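Local coordinates for protein binary enterotoxin of Clostridium perfringens component a (Clostridium perfringens, PDB 5WTZ) that probably transfers ADP-ribose from NAD+ to actin, acting as the enzymatic component of a binary, iota-like enterotoxin, at residues 232-237 with 283-288; 358-363 with 391-396; 36-41 with 83-88; 74-79 with 138-143. All coordinates share one frame; numbering follows the deposited sequence.

Contact 1 of 4, residues 232-237 with 283-288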
loop_
_atom_site.group_PDB
_atom_site.type_symbol
_atom_site.label_atom_id
_atom_site.label_comp_id
_atom_site.label_asym_id
_atom_site.label_seq_id
_atom_site.Cartn_x
_atom_site.Cartn_y
_atom_site.Cartn_z
ATOM N N ALA A 232 9.714 -12.615 20.206
ATOM C CA ALA A 232 9.826 -13.513 21.353
ATOM C C ALA A 232 11.017 -13.136 22.258
ATOM O O ALA A 232 10.857 -13.077 23.479
ATOM C CB ALA A 232 9.940 -14.959 20.901
ATOM N N PRO A 233 12.209 -12.860 21.681
ATOM C CA PRO A 233 13.279 -12.470 22.608
ATOM C C PRO A 233 13.003 -11.126 23.293
ATOM O O PRO A 233 13.416 -10.942 24.439
ATOM C CB PRO A 233 14.518 -12.368 21.708
ATOM C CG PRO A 233 14.151 -13.091 20.438
ATOM C CD PRO A 233 12.686 -12.873 20.284
ATOM N N TRP A 234 12.319 -10.216 22.600
ATOM C CA TRP A 234 11.948 -8.917 23.164
ATOM C C TRP A 234 11.121 -9.083 24.436
ATOM O O TRP A 234 11.412 -8.470 25.466
ATOM C CB TRP A 234 11.173 -8.091 22.133
ATOM C CG TRP A 234 10.522 -6.840 22.674
ATOM C CD1 TRP A 234 11.110 -5.612 22.852
ATOM C CD2 TRP A 234 9.149 -6.679 23.051
ATOM N NE1 TRP A 234 10.190 -4.705 23.328
ATOM C CE2 TRP A 234 8.984 -5.338 23.477
ATOM C CE3 TRP A 234 8.047 -7.541 23.093
ATOM C CZ2 TRP A 234 7.761 -4.840 23.929
ATOM C CZ3 TRP A 234 6.836 -7.044 23.539
ATOM C CH2 TRP A 234 6.704 -5.706 23.953
ATOM N N LEU A 235 10.095 -9.921 24.352
ATOM C CA LEU A 235 9.202 -10.177 25.470
ATOM C C LEU A 235 9.969 -10.672 26.696
ATOM O O LEU A 235 9.620 -10.335 27.822
ATOM C CB LEU A 235 8.131 -11.196 25.072
ATOM C CG LEU A 235 7.087 -11.531 26.142
ATOM C CD1 LEU A 235 6.193 -10.325 26.401
ATOM C CD2 LEU A 235 6.272 -12.752 25.753
ATOM N N LYS A 236 11.020 -11.456 26.466
ATOM C CA LYS A 236 11.874 -11.951 27.547
ATOM C C LYS A 236 12.570 -10.839 28.317
ATOM O O LYS A 236 12.642 -10.871 29.547
ATOM C CB LYS A 236 12.942 -12.901 26.998
ATOM C CG LYS A 236 12.646 -14.370 27.225
ATOM C CD LYS A 236 13.772 -15.251 26.707
ATOM C CE LYS A 236 13.219 -16.415 25.906
ATOM N NZ LYS A 236 11.969 -16.959 26.501
ATOM N N GLU A 237 13.102 -9.867 27.590
ATOM C CA GLU A 237 13.903 -8.813 28.189
ATOM C C GLU A 237 13.072 -7.746 28.905
ATOM O O GLU A 237 13.644 -6.829 29.485
ATOM C CB GLU A 237 14.763 -8.127 27.126
ATOM C CG GLU A 237 15.529 -9.047 26.198
ATOM C CD GLU A 237 16.749 -8.367 25.606
ATOM O OE1 GLU A 237 17.216 -7.364 26.190
ATOM O OE2 GLU A 237 17.222 -8.817 24.541
ATOM N N SER A 283 7.147 3.312 26.905
ATOM C CA SER A 283 8.050 3.907 25.913
ATOM C C SER A 283 9.450 3.282 26.004
ATOM O O SER A 283 10.051 2.985 24.973
ATOM C CB SER A 283 8.126 5.434 26.091
ATOM O OG SER A 283 8.984 6.058 25.141
ATOM N N SER A 284 9.954 3.060 27.216
ATOM C CA SER A 284 11.260 2.399 27.364
ATOM C C SER A 284 11.184 0.974 26.784
ATOM O O SER A 284 12.110 0.519 26.123
ATOM C CB SER A 284 11.732 2.379 28.831
ATOM O OG SER A 284 11.017 1.426 29.594
ATOM N N ALA A 285 10.065 0.294 26.988
ATOM C CA ALA A 285 9.887 -1.041 26.421
ATOM C C ALA A 285 9.975 -1.031 24.894
ATOM O O ALA A 285 10.591 -1.911 24.272
ATOM C CB ALA A 285 8.547 -1.620 26.856
ATOM N N LEU A 286 9.361 -0.025 24.282
ATOM C CA LEU A 286 9.261 0.016 22.832
ATOM C C LEU A 286 10.593 0.401 22.160
ATOM O O LEU A 286 10.723 0.326 20.945
ATOM C CB LEU A 286 8.151 0.984 22.421
ATOM C CG LEU A 286 6.755 0.578 22.877
ATOM C CD1 LEU A 286 5.692 1.618 22.539
ATOM C CD2 LEU A 286 6.374 -0.771 22.272
ATOM N N LYS A 287 11.584 0.777 22.958
ATOM C CA LYS A 287 12.909 1.111 22.446
ATOM C C LYS A 287 13.859 -0.084 22.521
ATOM O O LYS A 287 15.020 0.015 22.121
ATOM C CB LYS A 287 13.521 2.288 23.228
ATOM C CG LYS A 287 12.773 3.613 23.074
ATOM C CD LYS A 287 13.424 4.669 23.940
ATOM C CE LYS A 287 12.859 6.047 23.623
ATOM N NZ LYS A 287 11.476 6.185 24.124
ATOM N N LYS A 288 13.381 -1.214 23.035
ATOM C CA LYS A 288 14.294 -2.305 23.396
ATOM C C LYS A 288 14.648 -3.222 22.214
ATOM O O LYS A 288 15.694 -3.882 22.224
ATOM C CB LYS A 288 13.717 -3.118 24.560
ATOM C CG LYS A 288 13.768 -2.347 25.881
ATOM C CD LYS A 288 13.249 -3.131 27.061
ATOM C CE LYS A 288 14.242 -4.170 27.519
ATOM N NZ LYS A 288 13.839 -4.719 28.851
#
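W234 sends its indole N-H across to the carbonyl oxygen of A285 in the last turn of helix 272-286. The NE1 to O distance is 3.0 Å and the N-H...O angle 169°, a nearly straight bond whose acceptor lies almost in the indole plane. CG of W234 stands anti to its own backbone N (chi1 169°), which swings the ring away from helix 220-237 and lets its nitrogen edge, not a face, meet the neighbouring helix. At the acceptor the N-H arrives from above the carbonyl plane, 40° out of it. The N of K288 donates to the same oxygen from the opposite face, at 3.1 Å, so A285 O is gripped by two donors, one closing the helical end and one tying it to the next helix. Beside the polar bond, W234 CZ2 touches A285 CB at 4.4 Å, and K288 CB lies obliquely against W234 CD1 at 4.0 Å. The K288 chain runs at about a right angle to the indole and bends at its third torsion, which carries its amine to a salt bridge with E242 of helix 240-263. In the C-terminal ADP-ribosyltransferase domain this buried tryptophan-to-carbonyl bond joins helix 220-237 to the C-terminal turn of helix 272-286; the side chain of W234 lies about 12 Å from bound NAD and about 7 Å from that of the NAD-binding L250, near the pocket without lining it.

Contact 2 of 4, residues 358-363 with 391-396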
loop_
_atom_site.group_PDB
_atom_site.type_symbol
_atom_site.label_atom_id
_atom_site.label_comp_id
_atom_site.label_asym_id
_atom_site.label_seq_id
_atom_site.Cartn_x
_atom_site.Cartn_y
_atom_site.Cartn_z
ATOM N N LEU A 358 -11.252 5.516 8.129
ATOM C CA LEU A 358 -9.894 5.922 7.822
ATOM C C LEU A 358 -8.954 4.764 8.103
ATOM O O LEU A 358 -8.732 4.389 9.260
ATOM C CB LEU A 358 -9.521 7.167 8.636
ATOM C CG LEU A 358 -10.334 8.438 8.335
ATOM C CD1 LEU A 358 -10.093 9.501 9.393
ATOM C CD2 LEU A 358 -10.028 8.992 6.938
ATOM N N ILE A 359 -8.401 4.198 7.040
ATOM C CA ILE A 359 -7.521 3.039 7.149
ATOM C C ILE A 359 -6.064 3.411 6.877
ATOM O O ILE A 359 -5.662 3.646 5.726
ATOM C CB ILE A 359 -7.946 1.922 6.177
ATOM C CG1 ILE A 359 -9.441 1.634 6.324
ATOM C CG2 ILE A 359 -7.091 0.676 6.394
ATOM C CD1 ILE A 359 -10.013 0.684 5.262
ATOM N N LEU A 360 -5.274 3.468 7.942
ATOM C CA LEU A 360 -3.843 3.723 7.814
ATOM C C LEU A 360 -3.171 2.526 7.164
ATOM O O LEU A 360 -3.384 1.388 7.575
ATOM C CB LEU A 360 -3.215 4.006 9.180
ATOM C CG LEU A 360 -1.783 4.549 9.108
ATOM C CD1 LEU A 360 -1.769 5.912 8.430
ATOM C CD2 LEU A 360 -1.182 4.607 10.531
ATOM N N ARG A 361 -2.406 2.774 6.107
ATOM C CA ARG A 361 -1.506 1.747 5.587
ATOM C C ARG A 361 -0.100 2.300 5.697
ATOM O O ARG A 361 0.361 3.053 4.830
ATOM C CB ARG A 361 -1.858 1.351 4.146
ATOM C CG ARG A 361 -0.944 0.250 3.575
ATOM C CD ARG A 361 -1.578 -0.505 2.395
ATOM N NE ARG A 361 -1.800 0.378 1.244
ATOM C CZ ARG A 361 -2.431 0.022 0.124
ATOM N NH1 ARG A 361 -2.933 -1.196 -0.014
ATOM N NH2 ARG A 361 -2.592 0.903 -0.856
ATOM N N LEU A 362 0.556 1.933 6.796
ATOM C CA LEU A 362 1.787 2.580 7.246
ATOM C C LEU A 362 3.040 1.814 6.852
ATOM O O LEU A 362 3.184 0.627 7.176
ATOM C CB LEU A 362 1.754 2.751 8.765
ATOM C CG LEU A 362 2.967 3.439 9.405
ATOM C CD1 LEU A 362 3.097 4.947 8.984
ATOM C CD2 LEU A 362 2.917 3.246 10.927
ATOM N N HIS A 363 3.944 2.503 6.174
ATOM C CA HIS A 363 5.287 1.995 5.902
ATOM C C HIS A 363 6.134 2.249 7.141
ATOM O O HIS A 363 6.491 3.397 7.416
ATOM C CB HIS A 363 5.904 2.678 4.678
ATOM C CG HIS A 363 7.278 2.181 4.332
ATOM N ND1 HIS A 363 8.121 2.863 3.484
ATOM C CD2 HIS A 363 7.952 1.074 4.720
ATOM C CE1 HIS A 363 9.260 2.200 3.368
ATOM N NE2 HIS A 363 9.186 1.115 4.113
ATOM N N TYR A 391 6.410 10.104 17.084
ATOM C CA TYR A 391 6.808 10.041 15.671
ATOM C C TYR A 391 5.858 10.909 14.871
ATOM O O TYR A 391 5.046 11.626 15.449
ATOM C CB TYR A 391 6.778 8.605 15.146
ATOM C CG TYR A 391 7.973 7.730 15.528
ATOM C CD1 TYR A 391 9.237 7.938 14.960
ATOM C CD2 TYR A 391 7.816 6.666 16.410
ATOM C CE1 TYR A 391 10.328 7.118 15.297
ATOM C CE2 TYR A 391 8.894 5.847 16.762
ATOM C CZ TYR A 391 10.141 6.070 16.192
ATOM O OH TYR A 391 11.190 5.243 16.541
ATOM N N SER A 392 5.956 10.833 13.546
ATOM C CA SER A 392 5.063 11.563 12.644
ATOM C C SER A 392 4.648 10.695 11.467
ATOM O O SER A 392 5.347 9.745 11.115
ATOM C CB SER A 392 5.728 12.834 12.113
ATOM O OG SER A 392 6.136 13.688 13.165
ATOM N N TYR A 393 3.511 11.029 10.868
ATOM C CA TYR A 393 3.082 10.434 9.608
ATOM C C TYR A 393 3.414 11.373 8.466
ATOM O O TYR A 393 3.060 12.552 8.522
ATOM C CB TYR A 393 1.577 10.197 9.569
ATOM C CG TYR A 393 0.977 9.257 10.575
ATOM C CD1 TYR A 393 1.560 8.028 10.878
ATOM C CD2 TYR A 393 -0.216 9.590 11.195
ATOM C CE1 TYR A 393 0.958 7.165 11.788
ATOM C CE2 TYR A 393 -0.817 8.747 12.094
ATOM C CZ TYR A 393 -0.234 7.538 12.388
ATOM O OH TYR A 393 -0.874 6.718 13.268
ATOM N N LYS A 394 4.090 10.871 7.436
ATOM C CA LYS A 394 4.194 11.600 6.184
ATOM C C LYS A 394 3.127 11.003 5.261
ATOM O O LYS A 394 3.176 9.810 4.935
ATOM C CB LYS A 394 5.608 11.490 5.594
ATOM C CG LYS A 394 5.765 12.065 4.186
ATOM C CD LYS A 394 7.219 11.989 3.706
ATOM C CE LYS A 394 7.667 10.541 3.437
ATOM N NZ LYS A 394 7.178 10.016 2.119
ATOM N N ILE A 395 2.142 11.811 4.870
ATOM C CA ILE A 395 1.009 11.290 4.100
ATOM C C ILE A 395 1.391 11.180 2.619
ATOM O O ILE A 395 1.726 12.172 1.983
ATOM C CB ILE A 395 -0.256 12.178 4.269
ATOM C CG1 ILE A 395 -0.584 12.406 5.768
ATOM C CG2 ILE A 395 -1.460 11.563 3.522
ATOM C CD1 ILE A 395 -0.959 11.170 6.564
ATOM N N ASP A 396 1.373 9.957 2.092
ATOM C CA ASP A 396 1.915 9.662 0.771
ATOM C C ASP A 396 0.808 9.495 -0.276
ATOM O O ASP A 396 0.954 9.915 -1.426
ATOM C CB ASP A 396 2.756 8.378 0.812
ATOM C CG ASP A 396 3.918 8.458 1.769
ATOM O OD1 ASP A 396 4.592 9.516 1.825
ATOM O OD2 ASP A 396 4.171 7.434 2.450
#
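L362 and Y393 mark the closest backbone approach, their CA atoms 8.3 Å apart, so strands 358-364 and 391-403 are not directly paired; in the sheet strand 411-420 runs between them. Side chains span the gap instead. The CB bond of Y393 does not point at strand 358-364, but the length of the side chain brings the ring there, where it reaches two leucines, L360 at its hydroxyl end and L362 nearer its base. L360 CD2 lies 3.6 Å from Y393 CE1 and 3.5 Å from Y393 OH. L362 uses its CD1 methyl, 3.9 Å from Y393 CD1. Both methyls approach the ring obliquely, and the side chain of L362 runs roughly perpendicular to that of Y393. L360 and L362, two residues apart, both direct CB toward strand 391-403. They also share a first torsion that sets CG anti to the backbone N (-169° and -179°). Further along, K394 NZ pairs with D396 OD1 at 2.7 Å, on the syn side of the carboxylate but somewhat out of its plane, and donates to D132 O as well; D396 OD2 also bonds to T419. V337 packs on Y393 and A418 on L360. The contact is apolar in character, with no directed bond between the two segments, which is consistent with van der Waals packing: two methyls and a phenol ring form part of the sheet's buried core, and the L360 side chain comes within about 4 Å of that of the NAD-binding R299.

Contact 3 of 4, residues 36-41 with 83-88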
loop_
_atom_site.group_PDB
_atom_site.type_symbol
_atom_site.label_atom_id
_atom_site.label_comp_id
_atom_site.label_asym_id
_atom_site.label_seq_id
_atom_site.Cartn_x
_atom_site.Cartn_y
_atom_site.Cartn_z
ATOM N N LYS A 36 -8.100 -25.019 -16.853
ATOM C CA LYS A 36 -9.256 -24.369 -17.450
ATOM C C LYS A 36 -9.651 -23.165 -16.604
ATOM O O LYS A 36 -10.048 -22.132 -17.135
ATOM C CB LYS A 36 -10.438 -25.333 -17.584
ATOM C CG LYS A 36 -11.694 -24.659 -18.106
ATOM C CD LYS A 36 -12.800 -25.646 -18.421
ATOM C CE LYS A 36 -13.449 -26.202 -17.170
ATOM N NZ LYS A 36 -14.633 -27.035 -17.524
ATOM N N ALA A 37 -9.521 -23.302 -15.286
ATOM C CA ALA A 37 -9.898 -22.234 -14.366
ATOM C C ALA A 37 -8.991 -21.018 -14.529
ATOM O O ALA A 37 -9.436 -19.883 -14.377
ATOM C CB ALA A 37 -9.867 -22.731 -12.935
ATOM N N GLU A 38 -7.724 -21.255 -14.850
ATOM C CA GLU A 38 -6.773 -20.168 -15.031
ATOM C C GLU A 38 -7.002 -19.440 -16.346
ATOM O O GLU A 38 -6.944 -18.215 -16.405
ATOM C CB GLU A 38 -5.343 -20.689 -14.978
ATOM C CG GLU A 38 -4.864 -21.060 -13.595
ATOM C CD GLU A 38 -3.452 -21.634 -13.609
ATOM O OE1 GLU A 38 -3.177 -22.505 -14.452
ATOM O OE2 GLU A 38 -2.614 -21.215 -12.782
ATOM N N SER A 39 -7.245 -20.191 -17.411
ATOM C CA SER A 39 -7.554 -19.560 -18.682
ATOM C C SER A 39 -8.787 -18.671 -18.544
ATOM O O SER A 39 -8.767 -17.513 -18.953
ATOM C CB SER A 39 -7.754 -20.608 -19.772
ATOM O OG SER A 39 -6.498 -21.020 -20.276
ATOM N N THR A 40 -9.842 -19.191 -17.927
ATOM C CA THR A 40 -11.071 -18.417 -17.777
ATOM C C THR A 40 -10.894 -17.243 -16.814
ATOM O O THR A 40 -11.573 -16.233 -16.942
ATOM C CB THR A 40 -12.237 -19.289 -17.293
ATOM O OG1 THR A 40 -11.978 -19.739 -15.960
ATOM C CG2 THR A 40 -12.410 -20.481 -18.198
ATOM N N SER A 41 -9.982 -17.360 -15.858
ATOM C CA SER A 41 -9.732 -16.240 -14.946
ATOM C C SER A 41 -8.891 -15.152 -15.612
ATOM O O SER A 41 -9.141 -13.965 -15.418
ATOM C CB SER A 41 -9.066 -16.722 -13.658
ATOM O OG SER A 41 -10.040 -17.243 -12.767
ATOM N N VAL A 83 0.122 -16.160 -13.582
ATOM C CA VAL A 83 1.283 -15.317 -13.872
ATOM C C VAL A 83 2.558 -15.867 -13.229
ATOM O O VAL A 83 3.651 -15.668 -13.755
ATOM C CB VAL A 83 1.068 -13.845 -13.423
ATOM C CG1 VAL A 83 -0.031 -13.189 -14.261
ATOM C CG2 VAL A 83 0.773 -13.750 -11.924
ATOM N N LYS A 84 2.422 -16.581 -12.115
ATOM C CA LYS A 84 3.586 -17.196 -11.471
ATOM C C LYS A 84 4.210 -18.290 -12.329
ATOM O O LYS A 84 5.318 -18.743 -12.048
ATOM C CB LYS A 84 3.214 -17.762 -10.095
ATOM C CG LYS A 84 3.133 -16.704 -9.011
ATOM C CD LYS A 84 2.598 -17.257 -7.701
ATOM C CE LYS A 84 2.607 -16.177 -6.636
ATOM N NZ LYS A 84 1.509 -16.305 -5.637
ATOM N N LYS A 85 3.504 -18.717 -13.372
ATOM C CA LYS A 85 4.043 -19.706 -14.300
ATOM C C LYS A 85 4.778 -19.005 -15.437
ATOM O O LYS A 85 5.246 -19.645 -16.379
ATOM C CB LYS A 85 2.926 -20.597 -14.859
ATOM C CG LYS A 85 2.139 -21.359 -13.799
ATOM C CD LYS A 85 0.992 -22.163 -14.413
ATOM C CE LYS A 85 0.208 -22.920 -13.341
ATOM N NZ LYS A 85 -0.914 -23.728 -13.915
ATOM N N SER A 86 4.872 -17.684 -15.342
ATOM C CA SER A 86 5.496 -16.878 -16.383
ATOM C C SER A 86 6.452 -15.859 -15.766
ATOM O O SER A 86 6.293 -14.653 -15.948
ATOM C CB SER A 86 4.425 -16.169 -17.223
ATOM O OG SER A 86 4.995 -15.582 -18.379
ATOM N N MET A 87 7.451 -16.352 -15.037
ATOM C CA MET A 87 8.414 -15.480 -14.375
ATOM C C MET A 87 9.518 -15.006 -15.320
ATOM O O MET A 87 9.990 -15.760 -16.167
ATOM C CB MET A 87 9.028 -16.200 -13.176
ATOM C CG MET A 87 8.018 -16.565 -12.111
ATOM S SD MET A 87 8.778 -17.412 -10.720
ATOM C CE MET A 87 7.451 -17.299 -9.518
ATOM N N LEU A 88 9.925 -13.749 -15.168
ATOM C CA LEU A 88 11.005 -13.192 -15.981
ATOM C C LEU A 88 12.321 -13.922 -15.732
ATOM O O LEU A 88 12.666 -14.210 -14.587
ATOM C CB LEU A 88 11.182 -11.701 -15.690
ATOM C CG LEU A 88 10.000 -10.764 -15.949
ATOM C CD1 LEU A 88 10.441 -9.349 -15.661
ATOM C CD2 LEU A 88 9.498 -10.900 -17.383
#
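E38 and K85 approach from opposite directions, the K85 amine meeting the carboxylate of E38 in a salt bridge. K85 is stretched almost fully, with its torsions beyond CG all close to 180°, so the extended side chain carries NZ from the loop to helix 36-61. NZ of K85 lies 2.6 Å from OE1 of E38 and uses the syn lone pair of that oxygen, on the side facing the other carboxylate oxygen; OE2 of E38 is farther from the same amine, at 3.2 Å. The glutamate is also extended past CG, and chi1 of -74° leaves CG anti to its carbonyl carbon, directing the carboxylate off the helix toward the loop. Several bonds fix its rotation: OE1 accepts from S35 N as well as from K85, while OE2 bonds to T81 OG1, its strongest polar partner. K85 NZ in turn donates to N33 O, so the amine is shared between a carboxylate and a main-chain oxygen just ahead of the helix. On the loop side, V83 to S86 forms a type I beta turn, closed by S86 N to V83 O at 2.8 Å, and this turn presents K85. The pair thus joins helix 36-61 to the turn leaving helix 70-83 in the N-terminal ADP-ribosyltransferase-like domain, and the bond from S35 N to E38, three residues on, corresponds to one half of a capping box at the start of helix 36-61.

Contact 4 of 4, residues 74-79 with 138-143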
loop_
_atom_site.group_PDB
_atom_site.type_symbol
_atom_site.label_atom_id
_atom_site.label_comp_id
_atom_site.label_asym_id
_atom_site.label_seq_id
_atom_site.Cartn_x
_atom_site.Cartn_y
_atom_site.Cartn_z
ATOM N N GLU A 74 -12.105 -16.756 -6.821
ATOM C CA GLU A 74 -11.400 -17.691 -7.701
ATOM C C GLU A 74 -10.527 -16.940 -8.696
ATOM O O GLU A 74 -9.379 -17.315 -8.938
ATOM C CB GLU A 74 -12.382 -18.601 -8.453
ATOM C CG GLU A 74 -13.358 -19.351 -7.556
ATOM C CD GLU A 74 -12.661 -20.162 -6.477
ATOM O OE1 GLU A 74 -11.910 -21.101 -6.822
ATOM O OE2 GLU A 74 -12.860 -19.854 -5.279
ATOM N N ASP A 75 -11.075 -15.876 -9.269
ATOM C CA ASP A 75 -10.302 -15.016 -10.152
ATOM C C ASP A 75 -9.022 -14.512 -9.480
ATOM O O ASP A 75 -7.933 -14.605 -10.058
ATOM C CB ASP A 75 -11.160 -13.848 -10.624
ATOM C CG ASP A 75 -12.283 -14.301 -11.530
ATOM O OD1 ASP A 75 -12.070 -15.285 -12.263
ATOM O OD2 ASP A 75 -13.372 -13.689 -11.507
ATOM N N LEU A 76 -9.147 -14.002 -8.259
ATOM C CA LEU A 76 -7.978 -13.516 -7.536
ATOM C C LEU A 76 -6.940 -14.630 -7.361
ATOM O O LEU A 76 -5.753 -14.422 -7.606
ATOM C CB LEU A 76 -8.381 -12.938 -6.177
ATOM C CG LEU A 76 -9.138 -11.608 -6.213
ATOM C CD1 LEU A 76 -9.370 -11.086 -4.816
ATOM C CD2 LEU A 76 -8.397 -10.581 -7.045
ATOM N N LYS A 77 -7.393 -15.816 -6.960
ATOM C CA LYS A 77 -6.492 -16.946 -6.756
ATOM C C LYS A 77 -5.856 -17.407 -8.068
ATOM O O LYS A 77 -4.645 -17.614 -8.142
ATOM C CB LYS A 77 -7.235 -18.120 -6.104
ATOM C CG LYS A 77 -7.908 -17.797 -4.771
ATOM C CD LYS A 77 -8.884 -18.906 -4.364
ATOM C CE LYS A 77 -9.664 -18.555 -3.096
ATOM N NZ LYS A 77 -8.847 -18.700 -1.858
ATOM N N ASN A 78 -6.676 -17.554 -9.107
ATOM C CA ASN A 78 -6.220 -18.164 -10.357
ATOM C C ASN A 78 -5.332 -17.257 -11.213
ATOM O O ASN A 78 -4.446 -17.747 -11.905
ATOM C CB ASN A 78 -7.417 -18.630 -11.199
ATOM C CG ASN A 78 -8.321 -19.602 -10.455
ATOM O OD1 ASN A 78 -7.910 -20.243 -9.486
ATOM N ND2 ASN A 78 -9.568 -19.707 -10.903
ATOM N N ILE A 79 -5.570 -15.947 -11.189
ATOM C CA ILE A 79 -4.751 -15.041 -11.987
ATOM C C ILE A 79 -3.323 -15.101 -11.469
ATOM O O ILE A 79 -2.357 -15.138 -12.241
ATOM C CB ILE A 79 -5.282 -13.590 -11.942
ATOM C CG1 ILE A 79 -6.624 -13.513 -12.670
ATOM C CG2 ILE A 79 -4.317 -12.648 -12.622
ATOM C CD1 ILE A 79 -7.433 -12.289 -12.328
ATOM N N ASP A 138 -1.975 -1.678 -5.609
ATOM C CA ASP A 138 -3.070 -2.609 -5.319
ATOM C C ASP A 138 -3.514 -3.392 -6.549
ATOM O O ASP A 138 -3.502 -2.875 -7.661
ATOM C CB ASP A 138 -4.269 -1.872 -4.741
ATOM C CG ASP A 138 -3.966 -1.283 -3.396
ATOM O OD1 ASP A 138 -3.783 -2.076 -2.452
ATOM O OD2 ASP A 138 -3.893 -0.050 -3.299
ATOM N N GLY A 139 -3.925 -4.635 -6.333
ATOM C CA GLY A 139 -4.397 -5.475 -7.421
ATOM C C GLY A 139 -3.295 -5.920 -8.369
ATOM O O GLY A 139 -2.104 -5.784 -8.073
ATOM N N PHE A 140 -3.699 -6.479 -9.503
ATOM C CA PHE A 140 -2.767 -6.818 -10.568
ATOM C C PHE A 140 -2.503 -5.570 -11.396
ATOM O O PHE A 140 -3.353 -4.684 -11.503
ATOM C CB PHE A 140 -3.310 -7.947 -11.452
ATOM C CG PHE A 140 -3.678 -9.186 -10.690
ATOM C CD1 PHE A 140 -2.724 -10.130 -10.375
ATOM C CD2 PHE A 140 -4.983 -9.391 -10.269
ATOM C CE1 PHE A 140 -3.069 -11.265 -9.650
ATOM C CE2 PHE A 140 -5.331 -10.516 -9.549
ATOM C CZ PHE A 140 -4.374 -11.457 -9.240
ATOM N N LYS A 141 -1.318 -5.496 -11.977
ATOM C CA LYS A 141 -0.946 -4.342 -12.772
ATOM C C LYS A 141 -0.542 -4.797 -14.164
ATOM O O LYS A 141 0.453 -5.493 -14.329
ATOM C CB LYS A 141 0.194 -3.569 -12.091
ATOM C CG LYS A 141 0.678 -2.346 -12.867
ATOM C CD LYS A 141 -0.482 -1.445 -13.272
ATOM C CE LYS A 141 0.010 -0.068 -13.715
ATOM N NZ LYS A 141 -1.113 0.874 -14.004
ATOM N N ASP A 142 -1.325 -4.425 -15.168
ATOM C CA ASP A 142 -0.961 -4.757 -16.530
ATOM C C ASP A 142 -0.319 -3.548 -17.178
ATOM O O ASP A 142 -0.710 -2.408 -16.909
ATOM C CB ASP A 142 -2.166 -5.253 -17.329
ATOM C CG ASP A 142 -3.356 -4.315 -17.257
ATOM O OD1 ASP A 142 -4.102 -4.355 -16.249
ATOM O OD2 ASP A 142 -3.557 -3.553 -18.227
ATOM N N VAL A 143 0.695 -3.810 -17.997
ATOM C CA VAL A 143 1.518 -2.768 -18.593
ATOM C C VAL A 143 1.882 -3.097 -20.032
ATOM O O VAL A 143 1.523 -4.161 -20.537
ATOM C CB VAL A 143 2.814 -2.567 -17.792
ATOM C CG1 VAL A 143 2.494 -2.032 -16.415
ATOM C CG2 VAL A 143 3.571 -3.878 -17.691
#
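F140 lays one ring face against the branch methyl of I79, where CG2 stands 3.5 Å from the ring centroid and only 13° off its normal, a CH-pi contact. This joins helix 70-83 to the residues leading into strand 141-144, inside the N-terminal domain, which belongs to the ADP-ribosyltransferase family. I79 points its CB toward the ring, and with CG2 anti to the backbone N that methyl is placed over the ring centre, while CB itself lies 3.6 Å from F140 CZ. L76, one turn earlier, adds a second touch: its CD2 comes to 4.0 Å from F140 CE2, the side chains crossing at a slant. The ring is therefore met over its face by one residue of the helix and by a second, slanting contact from another. L181 of strand 179-182 touches both I79 and F140, so the cluster continues onto the small antiparallel sheet. F140 N bonds to N53 OD1, tying the backbone that bears the ring to helix 36-61. At the rim of the phenyl, L76 O lies in the ring plane, 3.7 Å from F140 CZ.

Overall arrangement
Contacts 3 and 4 form a neighbourhood in the N-terminal domain, their centres 10 Å apart: S41 OG of contact 3 lies 2.9 Å from D75 OD1 of contact 4, a probable hydrogen bond between helices 36-61 and 70-83, which follow each other in the chain. Contacts 1 and 2 belong to the C-terminal domain, which holds NAD; their centres are 24 Å apart and their nearest atoms about 7 Å. The side chain of Y393 in contact 2 is about 7 Å from the nucleotide. Contacts 1 and 4 lie on opposite sides of the chain's centre, 39 Å apart between centres. One bridge between the domains is the salt bridge from R361 NH1 of contact 2 to D138 OD1 of contact 4, at 2.7 Å.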